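Local coordinates for rhodanese domain-containing protein (Thermoplasma volcanium GSS1, PDB 3GK5), which is of unknown function but contains a rhodanese-like domain, the part in this chain, which in relatives often transfers sulfur, at residues A[9-14]-A[90-95]. Sequence-based numbering, arbitrary orientation.
Sequences ADLYEN and QSWIEE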
# COMPACT_ATOMS: atom_id res chain seq x y z
N ALA A 9 9.16 4.66 -8.27
CA ALA A 9 9.14 5.77 -9.21
C ALA A 9 7.84 5.77 -9.98
O ALA A 9 7.25 6.83 -10.22
CB ALA A 9 10.32 5.68 -10.17
N ASP A 10 7.38 4.58 -10.35
CA ASP A 10 6.12 4.44 -11.09
C ASP A 10 4.97 4.97 -10.26
O ASP A 10 4.19 5.80 -10.72
CB ASP A 10 5.87 2.97 -11.42
CG ASP A 10 6.77 2.45 -12.53
OD1 ASP A 10 7.02 1.22 -12.56
OD2 ASP A 10 7.22 3.27 -13.37
N LEU A 11 4.86 4.47 -9.03
CA LEU A 11 3.79 4.90 -8.13
C LEU A 11 3.76 6.42 -7.97
O LEU A 11 2.72 7.04 -8.14
CB LEU A 11 3.93 4.25 -6.75
CG LEU A 11 2.94 4.68 -5.66
CD1 LEU A 11 1.51 4.63 -6.18
CD2 LEU A 11 3.09 3.77 -4.46
N TYR A 12 4.90 7.00 -7.65
CA TYR A 12 4.99 8.44 -7.45
C TYR A 12 4.58 9.24 -8.67
O TYR A 12 3.89 10.25 -8.56
CB TYR A 12 6.41 8.83 -7.02
CG TYR A 12 6.62 10.31 -6.82
CD1 TYR A 12 7.24 11.09 -7.80
CD2 TYR A 12 6.19 10.94 -5.65
CE1 TYR A 12 7.44 12.46 -7.61
CE2 TYR A 12 6.38 12.31 -5.45
CZ TYR A 12 7.01 13.06 -6.43
OH TYR A 12 7.20 14.41 -6.23
N GLU A 13 4.98 8.78 -9.85
CA GLU A 13 4.63 9.46 -11.09
C GLU A 13 3.14 9.37 -11.40
O GLU A 13 2.61 10.19 -12.15
CB GLU A 13 5.42 8.87 -12.25
CG GLU A 13 6.89 9.17 -12.21
CD GLU A 13 7.68 8.27 -13.13
OE1 GLU A 13 7.33 8.19 -14.33
OE2 GLU A 13 8.65 7.63 -12.65
N ASN A 14 2.47 8.37 -10.84
CA ASN A 14 1.05 8.17 -11.08
C ASN A 14 0.28 8.22 -9.77
O ASN A 14 -0.86 7.76 -9.69
CB ASN A 14 0.83 6.82 -11.78
CG ASN A 14 1.39 6.79 -13.20
OD1 ASN A 14 0.78 7.32 -14.12
ND2 ASN A 14 2.57 6.18 -13.37
N GLN A 90 10.15 1.44 2.69
CA GLN A 90 11.57 1.58 2.96
C GLN A 90 12.21 2.06 1.66
O GLN A 90 12.91 3.07 1.64
CB GLN A 90 12.17 0.23 3.36
CG GLN A 90 13.70 0.21 3.40
CD GLN A 90 14.27 -1.18 3.63
OE1 GLN A 90 13.97 -2.13 2.90
NE2 GLN A 90 15.13 -1.31 4.64
N SER A 91 11.95 1.34 0.58
CA SER A 91 12.48 1.68 -0.73
C SER A 91 12.02 3.07 -1.14
O SER A 91 12.79 3.88 -1.64
CB SER A 91 12.01 0.65 -1.76
OG SER A 91 12.33 1.06 -3.08
N TRP A 92 10.74 3.33 -0.91
CA TRP A 92 10.15 4.62 -1.23
C TRP A 92 10.95 5.78 -0.62
O TRP A 92 11.20 6.79 -1.28
CB TRP A 92 8.70 4.64 -0.75
CG TRP A 92 8.05 5.97 -0.73
CD1 TRP A 92 8.17 6.93 0.24
CD2 TRP A 92 7.14 6.49 -1.70
NE1 TRP A 92 7.39 8.02 -0.07
CE2 TRP A 92 6.75 7.78 -1.26
CE3 TRP A 92 6.61 6.00 -2.90
CZ2 TRP A 92 5.86 8.58 -1.98
CZ3 TRP A 92 5.73 6.80 -3.62
CH2 TRP A 92 5.36 8.08 -3.15
N ILE A 93 11.35 5.61 0.64
CA ILE A 93 12.12 6.61 1.36
C ILE A 93 13.58 6.64 0.90
O ILE A 93 14.16 7.72 0.73
CB ILE A 93 12.07 6.35 2.89
CG1 ILE A 93 10.64 6.60 3.38
CG2 ILE A 93 13.09 7.22 3.63
CD1 ILE A 93 10.45 6.39 4.86
N GLU A 94 14.16 5.47 0.69
CA GLU A 94 15.55 5.38 0.24
C GLU A 94 15.72 6.13 -1.07
O GLU A 94 16.76 6.74 -1.31
CB GLU A 94 15.96 3.91 0.03
CG GLU A 94 15.96 3.05 1.28
CD GLU A 94 17.04 3.44 2.27
OE1 GLU A 94 16.95 4.56 2.83
OE2 GLU A 94 17.97 2.64 2.49
N GLU A 95 14.69 6.10 -1.91
CA GLU A 95 14.75 6.78 -3.20
C GLU A 95 14.44 8.26 -3.08
O GLU A 95 14.38 8.97 -4.08
CB GLU A 95 13.78 6.13 -4.19
CG GLU A 95 14.47 5.34 -5.28
CD GLU A 95 14.73 3.90 -4.89
OE1 GLU A 95 15.54 3.24 -5.58
OE2 GLU A 95 14.12 3.42 -3.91
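Trp92 reaches across from the helix of 88-94 to meet Leu11 and Tyr12 on the helix of 8-13, and this one indole carries the whole contact. On the 90-95 side the walk starts at Gln90, whose backbone bonds with Ala63 and so ties the helix to the loop that follows the strand of 58-61. At Trp92, CG stands anti to the backbone N; chi1 167° carries the indole toward the other helix, and chi2 near -81° turns its benzo end, CZ3 and CH2, to it. Trp92 CZ3 rests against Leu11 CG at 4.1 Å. The CB of Tyr12 lies 4.0 Å from the same Trp92 CZ3. Trp92 CH2 comes to 3.9 Å from Tyr12 CD2, arriving at the edge of the tyrosine ring and near its plane, with the two side chains crossing at about a right angle. The pyrrole end looks the other way: NE1 donates to Pro98 O, which probably helps to hold the indole's turn and satisfies its buried N-H. Tyr97 meets both aromatic rings, and Ile34 also packs on the indole. The helix then runs out, Glu95 N still bonding to Ser91 O at 2.9 Å. An alanine in place of Trp92 would probably leave Leu11 and Tyr12 without their partner on this helix and Pro98 O without its indole donor. Helix 8-13, which follows the edge strand 5-6, is thereby joined to 88-94, the last helix of the rhodanese-like domain, so the two ends of the fold meet. With no hydrogen bond between the segments, their direct contact is apolar and rests on van der Waals contact and the burial of Leu11 and Trp92; a polar tether nearby, the indole N-H, secures the tryptophan to the chain beyond the helix.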